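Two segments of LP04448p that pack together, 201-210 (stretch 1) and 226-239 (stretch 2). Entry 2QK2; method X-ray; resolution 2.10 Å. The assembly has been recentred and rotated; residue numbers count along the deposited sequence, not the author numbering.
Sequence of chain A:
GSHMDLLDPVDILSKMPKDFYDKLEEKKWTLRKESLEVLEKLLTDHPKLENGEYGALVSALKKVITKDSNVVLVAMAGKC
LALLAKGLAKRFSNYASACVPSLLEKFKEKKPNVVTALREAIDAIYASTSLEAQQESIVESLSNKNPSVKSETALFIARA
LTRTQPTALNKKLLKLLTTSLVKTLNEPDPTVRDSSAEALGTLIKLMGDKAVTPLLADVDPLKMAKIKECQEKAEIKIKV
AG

Stretch 1 201-210: GTLIKLMGDK
Stretch 2 226-239: KIKECQEKAEIKIK

The two helices meet almost backbone to backbone at a glycine: the CA of Gly201 lies 3.9 Å from the CA of Gln231, and the axes of helices 201-207 and 226-233 approach to 7.5 Å, with their N-to-C directions 54° apart (signed crossing angle -54°). Gly201 CA packs 3.5 Å from Ile227 O and Gln231 CA lies 3.5 Å from Gly201 O, both as CA-H...O contacts. Glycine is what the site admits, since an ideal CB would fall 2.6 Å from Ile227 O and 2.6 Å from Gln231 N.

From this crossing point the register runs forward to Leu206 opposite Ile236, whose CA atoms are 6.5 Å apart. Stretch 2 is helical through Lys233, then turns extended at Ala234 (phi/psi -62/138) and continues so through Glu235 (-122/112) and Ile236 (-81/107), and the contacts with stretch 1 go on beyond the helix at Ala234 and Ile236.

Gln231 is the knob, extended with chi1 t and chi2 t among Gly201, Ile204, Lys205 and Asp209. Its OE1 lies 3.2 Å from Ile204 CG2 and accepts a 2.6 Å hydrogen bond from Lys228 NZ. Ile204 (m, t), directed toward stretch 2, places CD1 3.7 Å from CG2 of Ile227 (m, t), a buried apolar pair beside the crossing.

Lys205 fastens the end of the second helix. Its CB points toward stretch 2, and the chain curls through chi1 -125°, m, t and p until NZ donates to Ala234 O at 2.9 Å and Gln231 O at 3.1 Å. A long amine suits this place: its methylenes cover neighbours, CG lying 3.7 Å from Ala234 CB, while the charge reaches carbonyls where the helix ends. The small Ala234 side chain fits between this aliphatic run and Thr202, with Thr202 OG1 3.8 Å from Ala234 CB.

Farther along, Ile236 (m, m) points toward the first helix and gives the largest buried area of stretch 2. Its CG2 meets Leu206 CD1 at 3.7 Å, and its CD1 lies 4.1 Å from Lys205 CB. Leu206 (t, p) leaves its backbone sideways but brings its end inward; its CD1 also touches Ile238 CD1 at 4.2 Å.

After the first helix, Gly208 takes phi/psi 97/145, angles that call for glycine, and serves as N-cap of the next helix. Asp209 (chi1 -119°) then brings its carboxylate to Lys228 (chi1 -102°, then p, t, p) in a salt bridge, OD2 to NZ 3.0 Å, with weak hydrogen-bond geometry. Together the stretches bury 618 Å².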

ATOM      1  N   GLY A 201     -12.461  -9.724   8.913  1.00 22.04           N
ATOM      2  CA  GLY A 201     -13.410  -9.004   9.744  1.00 23.42           C
ATOM      3  C   GLY A 201     -13.769  -7.663   9.133  1.00 25.99           C
ATOM      4  O   GLY A 201     -14.924  -7.227   9.179  1.00 25.44           O
ATOM      5  N   THR A 202     -12.777  -6.998   8.549  1.00 25.90           N
ATOM      6  CA  THR A 202     -13.020  -5.703   7.932  1.00 24.76           C
ATOM      7  C   THR A 202     -13.909  -5.910   6.712  1.00 24.56           C
ATOM      8  O   THR A 202     -14.802  -5.107   6.439  1.00 25.69           O
ATOM      9  CB  THR A 202     -11.690  -5.029   7.521  1.00 24.72           C
ATOM     10  OG1 THR A 202     -10.822  -4.969   8.662  1.00 22.40           O
ATOM     11  CG2 THR A 202     -11.940  -3.612   7.015  1.00 23.73           C
ATOM     12  N   LEU A 203     -13.672  -7.000   5.989  1.00 23.69           N
ATOM     13  CA  LEU A 203     -14.465  -7.310   4.810  1.00 24.52           C
ATOM     14  C   LEU A 203     -15.938  -7.481   5.173  1.00 26.19           C
ATOM     15  O   LEU A 203     -16.816  -7.042   4.432  1.00 26.38           O
ATOM     16  CB  LEU A 203     -13.956  -8.586   4.140  1.00 24.29           C
ATOM     17  CG  LEU A 203     -14.713  -9.006   2.876  1.00 27.64           C
ATOM     18  CD1 LEU A 203     -14.568  -7.921   1.808  1.00 28.00           C
ATOM     19  CD2 LEU A 203     -14.167 -10.331   2.363  1.00 29.91           C
ATOM     20  N   ILE A 204     -16.208  -8.128   6.307  1.00 25.88           N
ATOM     21  CA  ILE A 204     -17.585  -8.338   6.753  1.00 27.56           C
ATOM     22  C   ILE A 204     -18.190  -6.995   7.166  1.00 28.44           C
ATOM     23  O   ILE A 204     -19.356  -6.704   6.873  1.00 27.25           O
ATOM     24  CB  ILE A 204     -17.659  -9.311   7.963  1.00 28.64           C
ATOM     25  CG1 ILE A 204     -17.108 -10.687   7.575  1.00 27.96           C
ATOM     26  CG2 ILE A 204     -19.101  -9.447   8.426  1.00 30.98           C
ATOM     27  CD1 ILE A 204     -17.132 -11.692   8.718  1.00 29.24           C
ATOM     28  N   LYS A 205     -17.387  -6.185   7.850  1.00 28.75           N
ATOM     29  CA  LYS A 205     -17.814  -4.859   8.281  1.00 31.10           C
ATOM     30  C   LYS A 205     -18.291  -4.045   7.078  1.00 31.55           C
ATOM     31  O   LYS A 205     -19.300  -3.347   7.149  1.00 34.11           O
ATOM     32  CB  LYS A 205     -16.651  -4.119   8.946  1.00 32.33           C
ATOM     33  CG  LYS A 205     -16.950  -3.605  10.341  1.00 38.00           C
ATOM     34  CD  LYS A 205     -18.046  -2.556  10.340  1.00 39.73           C
ATOM     35  CE  LYS A 205     -18.627  -2.377  11.742  1.00 40.67           C
ATOM     36  NZ  LYS A 205     -17.583  -2.254  12.810  1.00 39.61           N
ATOM     37  N   LEU A 206     -17.570  -4.149   5.967  1.00 29.67           N
ATOM     38  CA  LEU A 206     -17.914  -3.401   4.762  1.00 29.82           C
ATOM     39  C   LEU A 206     -19.025  -3.998   3.899  1.00 30.33           C
ATOM     40  O   LEU A 206     -19.907  -3.275   3.438  1.00 31.29           O
ATOM     41  CB  LEU A 206     -16.671  -3.224   3.881  1.00 28.20           C
ATOM     42  CG  LEU A 206     -16.868  -2.472   2.554  1.00 29.33           C
ATOM     43  CD1 LEU A 206     -17.048  -0.987   2.838  1.00 29.48           C
ATOM     44  CD2 LEU A 206     -15.669  -2.689   1.643  1.00 28.05           C
HETATM   45  N   MSE A 207     -18.979  -5.306   3.668  1.00 29.08           N
HETATM   46  CA  MSE A 207     -19.960  -5.944   2.805  1.00 30.14           C
HETATM   47  C   MSE A 207     -21.192  -6.514   3.499  1.00 32.27           C
HETATM   48  O   MSE A 207     -22.189  -6.804   2.837  1.00 31.77           O
HETATM   49  CB  MSE A 207     -19.288  -7.051   1.980  1.00 29.54           C
HETATM   50  CG  MSE A 207     -18.078  -6.593   1.170  1.00 32.09           C
HETATM   51 SE   MSE A 207     -18.467  -5.136  -0.063  1.00 33.33          SE
HETATM   52  CE  MSE A 207     -19.375  -6.136  -1.445  1.00 33.61           C
ATOM     53  N   GLY A 208     -21.127  -6.680   4.818  1.00 32.94           N
ATOM     54  CA  GLY A 208     -22.265  -7.223   5.543  1.00 34.24           C
ATOM     55  C   GLY A 208     -22.166  -8.718   5.799  1.00 34.06           C
ATOM     56  O   GLY A 208     -21.651  -9.471   4.972  1.00 32.24           O
ATOM     57  N   ASP A 209     -22.673  -9.148   6.950  1.00 35.92           N
ATOM     58  CA  ASP A 209     -22.644 -10.554   7.348  1.00 37.05           C
ATOM     59  C   ASP A 209     -23.291 -11.501   6.340  1.00 37.07           C
ATOM     60  O   ASP A 209     -22.719 -12.535   5.990  1.00 35.04           O
ATOM     61  CB  ASP A 209     -23.337 -10.725   8.702  1.00 41.47           C
ATOM     62  CG  ASP A 209     -22.407 -11.268   9.771  1.00 47.53           C
ATOM     63  OD1 ASP A 209     -21.915 -12.408   9.611  1.00 49.34           O
ATOM     64  OD2 ASP A 209     -22.166 -10.553  10.773  1.00 50.57           O
ATOM     65  N   LYS A 210     -24.485 -11.147   5.878  1.00 36.72           N
ATOM     66  CA  LYS A 210     -25.217 -11.988   4.936  1.00 37.42           C
ATOM     67  C   LYS A 210     -24.465 -12.263   3.645  1.00 36.77           C
ATOM     68  O   LYS A 210     -24.525 -13.366   3.105  1.00 35.23           O
ATOM     69  CB  LYS A 210     -26.572 -11.358   4.609  1.00 40.33           C
ATOM     70  CG  LYS A 210     -27.481 -11.206   5.819  1.00 44.66           C
ATOM     71  CD  LYS A 210     -28.829 -10.618   5.432  1.00 48.01           C
ATOM     72  CE  LYS A 210     -29.729 -10.468   6.650  1.00 49.79           C
ATOM     73  NZ  LYS A 210     -29.908 -11.768   7.359  1.00 51.64           N
ATOM     74  N   LYS A 226     -12.041 -14.805  16.179  1.00 28.55           N
ATOM     75  CA  LYS A 226     -11.006 -13.805  15.912  1.00 30.46           C
ATOM     76  C   LYS A 226     -11.533 -12.823  14.876  1.00 29.68           C
ATOM     77  O   LYS A 226     -11.400 -11.610  15.024  1.00 28.63           O
ATOM     78  CB  LYS A 226      -9.743 -14.456  15.353  1.00 32.64           C
ATOM     79  CG  LYS A 226      -9.049 -15.405  16.289  1.00 39.48           C
ATOM     80  CD  LYS A 226      -7.691 -15.815  15.727  1.00 45.18           C
ATOM     81  CE  LYS A 226      -7.022 -16.870  16.598  1.00 48.23           C
ATOM     82  NZ  LYS A 226      -7.729 -18.183  16.532  1.00 52.00           N
ATOM     83  N   ILE A 227     -12.133 -13.369  13.822  1.00 28.39           N
ATOM     84  CA  ILE A 227     -12.690 -12.562  12.749  1.00 27.46           C
ATOM     85  C   ILE A 227     -13.757 -11.604  13.279  1.00 28.62           C
ATOM     86  O   ILE A 227     -13.745 -10.414  12.954  1.00 26.72           O
ATOM     87  CB  ILE A 227     -13.296 -13.463  11.652  1.00 25.60           C
ATOM     88  CG1 ILE A 227     -12.174 -14.267  10.977  1.00 24.31           C
ATOM     89  CG2 ILE A 227     -14.067 -12.621  10.629  1.00 25.64           C
ATOM     90  CD1 ILE A 227     -12.673 -15.311   9.994  1.00 24.22           C
ATOM     91  N   LYS A 228     -14.678 -12.113  14.095  1.00 28.48           N
ATOM     92  CA  LYS A 228     -15.730 -11.255  14.642  1.00 30.26           C
ATOM     93  C   LYS A 228     -15.167 -10.172  15.553  1.00 29.81           C
ATOM     94  O   LYS A 228     -15.683  -9.058  15.581  1.00 31.16           O
ATOM     95  CB  LYS A 228     -16.784 -12.086  15.383  1.00 31.73           C
ATOM     96  CG  LYS A 228     -18.060 -12.308  14.564  1.00 37.03           C
ATOM     97  CD  LYS A 228     -17.745 -12.830  13.158  1.00 39.55           C
ATOM     98  CE  LYS A 228     -19.005 -13.051  12.314  1.00 41.67           C
ATOM     99  NZ  LYS A 228     -19.819 -11.816  12.102  1.00 41.19           N
ATOM    100  N   GLU A 229     -14.115 -10.488  16.300  1.00 31.12           N
ATOM    101  CA  GLU A 229     -13.504  -9.487  17.164  1.00 34.54           C
ATOM    102  C   GLU A 229     -13.018  -8.345  16.278  1.00 34.64           C
ATOM    103  O   GLU A 229     -13.321  -7.172  16.518  1.00 34.55           O
ATOM    104  CB  GLU A 229     -12.311 -10.067  17.914  1.00 37.34           C
ATOM    105  CG  GLU A 229     -12.657 -10.773  19.198  1.00 46.03           C
ATOM    106  CD  GLU A 229     -11.420 -11.165  19.976  1.00 49.70           C
ATOM    107  OE1 GLU A 229     -10.721 -12.116  19.557  1.00 51.83           O
ATOM    108  OE2 GLU A 229     -11.141 -10.509  21.001  1.00 53.61           O
ATOM    109  N   CYS A 230     -12.256  -8.701  15.248  1.00 33.00           N
ATOM    110  CA  CYS A 230     -11.729  -7.716  14.317  1.00 32.97           C
ATOM    111  C   CYS A 230     -12.876  -6.970  13.644  1.00 33.75           C
ATOM    112  O   CYS A 230     -12.811  -5.755  13.463  1.00 34.74           O
ATOM    113  CB  CYS A 230     -10.856  -8.402  13.268  1.00 31.37           C
ATOM    114  SG  CYS A 230      -9.351  -9.140  13.948  1.00 35.20           S
ATOM    115  N   GLN A 231     -13.929  -7.695  13.281  1.00 33.12           N
ATOM    116  CA  GLN A 231     -15.077  -7.072  12.636  1.00 34.29           C
ATOM    117  C   GLN A 231     -15.605  -5.933  13.502  1.00 37.00           C
ATOM    118  O   GLN A 231     -15.912  -4.848  13.001  1.00 36.94           O
ATOM    119  CB  GLN A 231     -16.190  -8.094  12.423  1.00 33.31           C
ATOM    120  CG  GLN A 231     -17.380  -7.562  11.636  1.00 34.25           C
ATOM    121  CD  GLN A 231     -18.547  -8.541  11.600  1.00 36.87           C
ATOM    122  OE1 GLN A 231     -18.356  -9.754  11.525  1.00 37.10           O
ATOM    123  NE2 GLN A 231     -19.763  -8.012  11.636  1.00 36.83           N
ATOM    124  N   GLU A 232     -15.703  -6.189  14.803  1.00 38.39           N
ATOM    125  CA  GLU A 232     -16.212  -5.198  15.745  1.00 42.69           C
ATOM    126  C   GLU A 232     -15.379  -3.931  15.781  1.00 43.22           C
ATOM    127  O   GLU A 232     -15.922  -2.830  15.816  1.00 43.55           O
ATOM    128  CB  GLU A 232     -16.267  -5.769  17.166  1.00 43.68           C
ATOM    129  CG  GLU A 232     -17.284  -6.867  17.379  1.00 48.00           C
ATOM    130  CD  GLU A 232     -17.773  -6.915  18.819  1.00 50.51           C
ATOM    131  OE1 GLU A 232     -16.928  -6.833  19.740  1.00 49.96           O
ATOM    132  OE2 GLU A 232     -19.001  -7.038  19.026  1.00 50.53           O
ATOM    133  N   LYS A 233     -14.061  -4.099  15.779  1.00 43.56           N
ATOM    134  CA  LYS A 233     -13.137  -2.975  15.838  1.00 44.77           C
ATOM    135  C   LYS A 233     -12.897  -2.258  14.513  1.00 44.85           C
ATOM    136  O   LYS A 233     -12.440  -1.118  14.497  1.00 44.93           O
ATOM    137  CB  LYS A 233     -11.809  -3.448  16.421  1.00 45.90           C
ATOM    138  CG  LYS A 233     -11.973  -4.111  17.775  1.00 49.69           C
ATOM    139  CD  LYS A 233     -10.641  -4.508  18.375  1.00 53.08           C
ATOM    140  CE  LYS A 233     -10.827  -5.124  19.751  1.00 55.26           C
ATOM    141  NZ  LYS A 233      -9.523  -5.455  20.387  1.00 58.02           N
ATOM    142  N   ALA A 234     -13.203  -2.917  13.403  1.00 44.38           N
ATOM    143  CA  ALA A 234     -13.006  -2.311  12.093  1.00 44.81           C
ATOM    144  C   ALA A 234     -13.861  -1.054  11.935  1.00 45.92           C
ATOM    145  O   ALA A 234     -15.026  -1.034  12.338  1.00 45.61           O
ATOM    146  CB  ALA A 234     -13.350  -3.313  10.997  1.00 42.80           C
ATOM    147  N   GLU A 235     -13.275  -0.013  11.348  1.00 47.02           N
ATOM    148  CA  GLU A 235     -13.979   1.244  11.113  1.00 48.98           C
ATOM    149  C   GLU A 235     -13.979   1.577   9.626  1.00 49.18           C
ATOM    150  O   GLU A 235     -12.930   1.879   9.060  1.00 49.58           O
ATOM    151  CB  GLU A 235     -13.305   2.391  11.866  1.00 52.22           C
ATOM    152  CG  GLU A 235     -13.246   2.222  13.369  1.00 58.55           C
ATOM    153  CD  GLU A 235     -12.646   3.434  14.062  1.00 62.41           C
ATOM    154  OE1 GLU A 235     -11.491   3.794  13.740  1.00 63.56           O
ATOM    155  OE2 GLU A 235     -13.330   4.028  14.926  1.00 64.88           O
ATOM    156  N   ILE A 236     -15.146   1.521   8.993  1.00 49.28           N
ATOM    157  CA  ILE A 236     -15.243   1.840   7.575  1.00 51.00           C
ATOM    158  C   ILE A 236     -15.296   3.357   7.442  1.00 54.69           C
ATOM    159  O   ILE A 236     -16.302   3.992   7.760  1.00 54.94           O
ATOM    160  CB  ILE A 236     -16.497   1.223   6.939  1.00 48.71           C
ATOM    161  CG1 ILE A 236     -16.490  -0.294   7.153  1.00 48.26           C
ATOM    162  CG2 ILE A 236     -16.541   1.556   5.453  1.00 49.29           C
ATOM    163  CD1 ILE A 236     -15.222  -0.986   6.682  1.00 42.73           C
ATOM    164  N   LYS A 237     -14.196   3.924   6.964  1.00 58.01           N
ATOM    165  CA  LYS A 237     -14.061   5.363   6.819  1.00 61.93           C
ATOM    166  C   LYS A 237     -14.749   5.986   5.610  1.00 64.83           C
ATOM    167  O   LYS A 237     -14.721   7.202   5.452  1.00 65.75           O
ATOM    168  CB  LYS A 237     -12.576   5.716   6.810  1.00 62.22           C
ATOM    169  CG  LYS A 237     -11.849   5.218   8.047  1.00 63.13           C
ATOM    170  CD  LYS A 237     -10.353   5.109   7.821  1.00 65.23           C
ATOM    171  CE  LYS A 237      -9.647   4.606   9.079  1.00 66.63           C
ATOM    172  NZ  LYS A 237     -10.210   3.313   9.586  1.00 66.72           N
ATOM    173  N   ILE A 238     -15.375   5.177   4.764  1.00 67.65           N
ATOM    174  CA  ILE A 238     -16.041   5.728   3.589  1.00 71.38           C
ATOM    175  C   ILE A 238     -17.556   5.860   3.725  1.00 73.65           C
ATOM    176  O   ILE A 238     -18.146   5.461   4.731  1.00 72.99           O
ATOM    177  CB  ILE A 238     -15.723   4.892   2.316  1.00 72.44           C
ATOM    178  CG1 ILE A 238     -16.139   3.429   2.509  1.00 72.48           C
ATOM    179  CG2 ILE A 238     -14.243   4.986   1.994  1.00 72.82           C
ATOM    180  CD1 ILE A 238     -17.625   3.173   2.345  1.00 72.90           C
ATOM    181  N   LYS A 239     -18.168   6.441   2.695  1.00 76.47           N
ATOM    182  CA  LYS A 239     -19.613   6.638   2.634  1.00 78.86           C
ATOM    183  C   LYS A 239     -20.130   5.913   1.398  1.00 80.21           C
ATOM    184  O   LYS A 239     -19.730   6.228   0.276  1.00 80.78           O
ATOM    185  CB  LYS A 239     -19.943   8.125   2.517  1.00 79.84           C
ATOM    186  CG  LYS A 239     -21.415   8.431   2.270  1.00 80.93           C
ATOM    187  CD  LYS A 239     -22.279   8.053   3.460  1.00 81.37           C
ATOM    188  CE  LYS A 239     -23.736   8.407   3.210  1.00 81.14           C
ATOM    189  NZ  LYS A 239     -24.582   8.120   4.401  1.00 81.13           N
TER